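Local coordinates for protein beta-agarase AgaA (Microbulbifer thermotolerans, PDB 3WZ1) that cleaves beta-1,4-galactosidic linkages within agarose, giving neoagarotetraose as the main product, here represented by its GH16 catalytic domain, at residues 8-13 with 101-106; 89-94 with 235-240. All coordinates share one frame; numbering follows the deposited sequence.

Both contacts lie in the GH16 catalytic domain, a beta-jelly roll, and their centres are about 22 Å apart. The nearest atoms of the two are about 6 Å from each other and do not touch. Along the chain the segments alternate: 8-13, 89-94, 101-106, then 235-240. Strands 87-94 and 102-109 are consecutive. They are also linked through neighbouring strands: 264-276 pairs with 102-109 and with 73-80, and 73-80 pairs with 87-94. Interaction 1 fastens an N-terminal loop to strand 102-109, away from the annotated sites. Interaction 2 pairs two strands near the centre of the chain, and its end comes close to the predicted catalytic residues.

Interaction 1: 8-13 with 101-106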
loop_
_atom_site.group_PDB
_atom_site.type_symbol
_atom_site.label_atom_id
_atom_site.label_comp_id
_atom_site.label_asym_id
_atom_site.label_seq_id
_atom_site.Cartn_x
_atom_site.Cartn_y
_atom_site.Cartn_z
ATOM N N VAL A 8 3.722 -11.330 -16.804
ATOM C CA VAL A 8 3.438 -9.907 -16.604
ATOM C C VAL A 8 4.763 -9.190 -16.371
ATOM O O VAL A 8 5.394 -9.346 -15.323
ATOM C CB VAL A 8 2.437 -9.671 -15.433
ATOM C CG1 VAL A 8 2.108 -8.200 -15.263
ATOM C CG2 VAL A 8 1.188 -10.532 -15.623
ATOM N N PRO A 9 5.190 -8.385 -17.343
ATOM C CA PRO A 9 6.558 -7.863 -17.206
ATOM C C PRO A 9 6.715 -6.849 -16.075
ATOM O O PRO A 9 5.757 -6.226 -15.644
ATOM C CB PRO A 9 6.839 -7.181 -18.547
ATOM C CG PRO A 9 5.584 -7.221 -19.329
ATOM C CD PRO A 9 4.563 -8.043 -18.636
ATOM N N VAL A 10 7.961 -6.694 -15.634
ATOM C CA VAL A 10 8.343 -5.580 -14.768
ATOM C C VAL A 10 8.663 -4.375 -15.668
ATOM O O VAL A 10 9.512 -4.473 -16.543
ATOM C CB VAL A 10 9.565 -5.964 -13.904
ATOM C CG1 VAL A 10 10.062 -4.779 -13.099
ATOM C CG2 VAL A 10 9.233 -7.121 -12.972
ATOM N N PRO A 11 7.972 -3.236 -15.477
ATOM C CA PRO A 11 8.100 -2.119 -16.422
ATOM C C PRO A 11 9.322 -1.217 -16.203
ATOM O O PRO A 11 9.680 -0.440 -17.082
ATOM C CB PRO A 11 6.805 -1.349 -16.211
ATOM C CG PRO A 11 6.454 -1.605 -14.769
ATOM C CD PRO A 11 6.898 -3.005 -14.489
ATOM N N ALA A 12 9.952 -1.321 -15.045
ATOM C CA ALA A 12 11.135 -0.533 -14.747
ATOM C C ALA A 12 12.383 -1.153 -15.399
ATOM O O ALA A 12 12.383 -2.330 -15.766
ATOM C CB ALA A 12 11.306 -0.417 -13.230
ATOM N N ASN A 13 13.422 -0.331 -15.516
ATOM C CA ASN A 13 14.705 -0.715 -16.128
ATOM C C ASN A 13 15.702 -1.036 -15.015
ATOM O O ASN A 13 15.999 -0.169 -14.171
ATOM C CB ASN A 13 15.195 0.473 -16.943
ATOM C CG ASN A 13 16.514 0.225 -17.657
ATOM O OD1 ASN A 13 17.216 -0.759 -17.435
ATOM N ND2 ASN A 13 16.864 1.163 -18.532
ATOM N N PRO A 101 18.101 -0.987 -4.217
ATOM C CA PRO A 101 17.114 -0.849 -5.273
ATOM C C PRO A 101 16.142 -2.024 -5.282
ATOM O O PRO A 101 16.551 -3.184 -5.136
ATOM C CB PRO A 101 17.957 -0.862 -6.552
ATOM C CG PRO A 101 19.149 -1.705 -6.193
ATOM C CD PRO A 101 19.391 -1.502 -4.718
ATOM N N VAL A 102 14.861 -1.721 -5.472
ATOM C CA VAL A 102 13.858 -2.756 -5.498
ATOM C C VAL A 102 12.612 -2.259 -6.206
ATOM O O VAL A 102 12.235 -1.102 -6.038
ATOM C CB VAL A 102 13.520 -3.239 -4.055
ATOM C CG1 VAL A 102 12.950 -2.100 -3.210
ATOM C CG2 VAL A 102 12.594 -4.445 -4.076
ATOM N N TYR A 103 12.005 -3.130 -7.011
ATOM C CA TYR A 103 10.695 -2.849 -7.617
ATOM C C TYR A 103 9.639 -3.563 -6.791
ATOM O O TYR A 103 9.765 -4.752 -6.548
ATOM C CB TYR A 103 10.632 -3.332 -9.079
ATOM C CG TYR A 103 9.305 -3.068 -9.740
ATOM C CD1 TYR A 103 8.942 -1.778 -10.127
ATOM C CD2 TYR A 103 8.384 -4.098 -9.948
ATOM C CE1 TYR A 103 7.723 -1.517 -10.719
ATOM C CE2 TYR A 103 7.154 -3.834 -10.522
ATOM C CZ TYR A 103 6.825 -2.543 -10.898
ATOM O OH TYR A 103 5.604 -2.276 -11.484
ATOM N N MET A 104 8.607 -2.832 -6.375
ATOM C CA MET A 104 7.598 -3.331 -5.427
ATOM C C MET A 104 6.220 -3.088 -6.028
ATOM O O MET A 104 5.891 -1.943 -6.323
ATOM C CB MET A 104 7.719 -2.561 -4.108
ATOM C CG MET A 104 9.148 -2.422 -3.627
ATOM S SD MET A 104 9.337 -1.510 -2.055
ATOM C CE MET A 104 8.797 0.115 -2.529
ATOM N N GLU A 105 5.423 -4.143 -6.194
ATOM C CA GLU A 105 4.174 -4.039 -6.954
ATOM C C GLU A 105 3.069 -4.873 -6.353
ATOM O O GLU A 105 3.308 -6.001 -5.910
ATOM C CB GLU A 105 4.434 -4.479 -8.391
ATOM C CG GLU A 105 3.277 -4.239 -9.353
ATOM C CD GLU A 105 3.488 -5.016 -10.624
ATOM O OE1 GLU A 105 3.192 -6.238 -10.615
ATOM O OE2 GLU A 105 3.890 -4.391 -11.584
ATOM N N ALA A 106 1.849 -4.337 -6.358
ATOM C CA ALA A 106 0.672 -5.113 -5.985
ATOM C C ALA A 106 -0.340 -5.091 -7.107
ATOM O O ALA A 106 -0.464 -4.096 -7.807
ATOM C CB ALA A 106 0.013 -4.558 -4.744
#
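In the beta-jelly roll of this GH16 domain, Val10, Pro11 and Ala12 of the loop ahead of strand 18-22 pack on Tyr103 of strand 102-109. The direct contact is mainly apolar packing of the loop on the tyrosine ring. The two segments share no hydrogen bond. Tyr103 has its CG anti to the backbone N (chi1 180°), which carries the ring out to the loop. Val10 lies over one face. Its CG1 sits 4.0 Å from the centroid of the Tyr103 ring and 23° off the ring normal, a CH-pi contact. The methyl is shifted toward the rim, and its closest ring atom is Tyr103 CD2, 3.6 Å from Val10 CG1. Pro11 works at the other end of the ring. Its side chain crosses that of Tyr103 at about a right angle. Pro11 CD is 3.4 Å from Tyr103 OH, and Pro11 CG lies almost as near to it. Ala12 adds a looser contact near the base of the ring, with its CB 4.1 Å from Tyr103 CD1. Trp20 of strand 18-22 also touches both Val10 and Tyr103.

Glu105, two residues further along the strand, belongs to a charged cluster. Glu105 OE2 forms a salt bridge with Arg188 and OE1 one with Arg270. The same two arginines donate to the loop, Arg188 to Pro9 O and Arg270 to Val8 O, so loop and strand are joined indirectly by polar bridges. The tyrosine is tied into this cluster through its hydroxyl. The Tyr103 OH donates to the same Glu105 OE2 at 2.7 Å, reaching it on the anti side of the carboxylate and 25° out of its plane.

Interaction 2: 89-94 with 235-240; sequences LGSITS and IINMED
Ile92 and Ile236 form the tight part of this contact. They are an antiparallel hydrogen-bonded pair. Ile92 N donates to Ile236 O, and Ile236 N donates to Ile92 O, each at 2.9 Å. Their side chains lie side by side, with the two CD1 atoms 4.1 Å apart, and both touch Leu74. Thr93 and Ile235 occupy the other face of the strand pair, with Ser91 and Asn237. Ile235 CG1 packs 3.8 Å from Thr93 OG1, while Ile235 CG2 lies 3.7 Å from Ile92 O. The buried hydroxyls of Ser91 and Thr93 both bond to Gly49 O. An alanine at Ile235 would probably leave a gap beside Thr93 and Trp120, both of which this side chain touches.

Strands 87-94 and 232-239 are neighbours in the beta-jelly roll, and their short segments run at 159° to each other. Toward Gly90 the pairing slackens. Met238 N reaches Gly90 O at a longer 3.3 Å, with the donor tilted 21° from the carbonyl plane. Leu89 still packs here: its side chain crosses that of Met238 at about a right angle, and Leu89 CD1 rests 3.4 Å from Met238 O. Glu239 barely meets the other strand. Its CB points away from the other segment, and its OE1 bonds to Gln241 NE2; its side chain lies about 5 Å from that of Glu134, the predicted proton donor.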
loop_
_atom_site.group_PDB
_atom_site.type_symbol
_atom_site.label_atom_id
_atom_site.label_comp_id
_atom_site.label_asym_id
_atom_site.label_seq_id
_atom_site.Cartn_x
_atom_site.Cartn_y
_atom_site.Cartn_z
ATOM N N LEU A 89 -10.173 -3.040 11.172
ATOM C CA LEU A 89 -9.608 -3.147 9.816
ATOM C C LEU A 89 -8.487 -4.167 9.736
ATOM O O LEU A 89 -7.683 -4.310 10.673
ATOM C CB LEU A 89 -9.068 -1.784 9.339
ATOM C CG LEU A 89 -10.086 -0.657 9.242
ATOM C CD1 LEU A 89 -9.410 0.658 8.901
ATOM C CD2 LEU A 89 -11.135 -0.995 8.195
ATOM N N GLY A 90 -8.387 -4.849 8.599
ATOM C CA GLY A 90 -7.286 -5.763 8.374
ATOM C C GLY A 90 -5.961 -5.060 8.163
ATOM O O GLY A 90 -5.903 -3.912 7.675
ATOM N N SER A 91 -4.892 -5.773 8.499
ATOM C CA SER A 91 -3.539 -5.311 8.242
ATOM C C SER A 91 -2.595 -6.470 8.352
ATOM O O SER A 91 -2.708 -7.254 9.293
ATOM C CB SER A 91 -3.116 -4.238 9.245
ATOM O OG SER A 91 -1.782 -3.822 9.001
ATOM N N ILE A 92 -1.665 -6.588 7.407
ATOM C CA ILE A 92 -0.548 -7.521 7.522
ATOM C C ILE A 92 0.736 -6.774 7.174
ATOM O O ILE A 92 0.721 -5.774 6.422
ATOM C CB ILE A 92 -0.743 -8.809 6.656
ATOM C CG1 ILE A 92 -0.422 -8.556 5.165
ATOM C CG2 ILE A 92 -2.133 -9.406 6.855
ATOM C CD1 ILE A 92 -0.393 -9.844 4.370
ATOM N N THR A 93 1.849 -7.246 7.745
ATOM C CA THR A 93 3.157 -6.632 7.577
ATOM C C THR A 93 4.188 -7.724 7.300
ATOM O O THR A 93 4.122 -8.822 7.870
ATOM C CB THR A 93 3.541 -5.827 8.852
ATOM O OG1 THR A 93 2.617 -4.748 9.044
ATOM C CG2 THR A 93 4.925 -5.259 8.758
ATOM N N SER A 94 5.147 -7.432 6.427
ATOM C CA SER A 94 6.226 -8.395 6.166
ATOM C C SER A 94 7.087 -8.583 7.423
ATOM O O SER A 94 7.308 -7.657 8.197
ATOM C CB SER A 94 7.086 -7.962 4.969
ATOM O OG SER A 94 7.814 -6.769 5.194
ATOM N N ILE A 235 3.543 -3.313 3.988
ATOM C CA ILE A 235 2.316 -3.307 4.763
ATOM C C ILE A 235 1.145 -3.269 3.798
ATOM O O ILE A 235 1.118 -2.483 2.843
ATOM C CB ILE A 235 2.258 -2.084 5.714
ATOM C CG1 ILE A 235 3.542 -2.006 6.569
ATOM C CG2 ILE A 235 1.017 -2.130 6.576
ATOM C CD1 ILE A 235 3.684 -0.700 7.329
ATOM N N ILE A 236 0.175 -4.128 4.068
ATOM C CA ILE A 236 -1.069 -4.155 3.297
ATOM C C ILE A 236 -2.167 -3.947 4.315
ATOM O O ILE A 236 -2.311 -4.744 5.238
ATOM C CB ILE A 236 -1.270 -5.475 2.553
ATOM C CG1 ILE A 236 -0.069 -5.787 1.637
ATOM C CG2 ILE A 236 -2.569 -5.394 1.739
ATOM C CD1 ILE A 236 0.034 -7.252 1.261
ATOM N N ASN A 237 -2.939 -2.879 4.184
ATOM C CA ASN A 237 -3.974 -2.621 5.158
ATOM C C ASN A 237 -5.119 -1.839 4.567
ATOM O O ASN A 237 -5.071 -1.461 3.387
ATOM C CB ASN A 237 -3.392 -1.929 6.411
ATOM C CG ASN A 237 -3.094 -0.457 6.212
ATOM O OD1 ASN A 237 -3.665 0.199 5.338
ATOM N ND2 ASN A 237 -2.217 0.086 7.040
ATOM N N MET A 238 -6.150 -1.604 5.379
ATOM C CA MET A 238 -6.975 -0.418 5.206
ATOM C C MET A 238 -6.752 0.490 6.393
ATOM O O MET A 238 -6.337 0.050 7.464
ATOM C CB MET A 238 -8.462 -0.711 5.078
ATOM C CG MET A 238 -8.893 -1.156 3.688
ATOM S SD MET A 238 -10.670 -1.210 3.446
ATOM C CE MET A 238 -11.093 -2.757 4.182
ATOM N N GLU A 239 -7.035 1.768 6.180
ATOM C CA GLU A 239 -6.960 2.789 7.229
ATOM C C GLU A 239 -8.157 3.715 7.171
ATOM O O GLU A 239 -8.558 4.181 6.094
ATOM C CB GLU A 239 -5.697 3.627 7.091
ATOM C CG GLU A 239 -4.422 2.859 7.410
ATOM C CD GLU A 239 -3.147 3.648 7.165
ATOM O OE1 GLU A 239 -3.230 4.879 6.894
ATOM O OE2 GLU A 239 -2.051 3.023 7.231
ATOM N N ASP A 240 -8.684 4.033 8.342
ATOM C CA ASP A 240 -9.518 5.212 8.522
ATOM C C ASP A 240 -8.518 6.291 8.917
ATOM O O ASP A 240 -7.928 6.221 10.004
ATOM C CB ASP A 240 -10.563 4.974 9.610
ATOM C CG ASP A 240 -11.386 6.191 9.883
ATOM O OD1 ASP A 240 -12.436 6.377 9.209
ATOM O OD2 ASP A 240 -10.943 6.994 10.728
#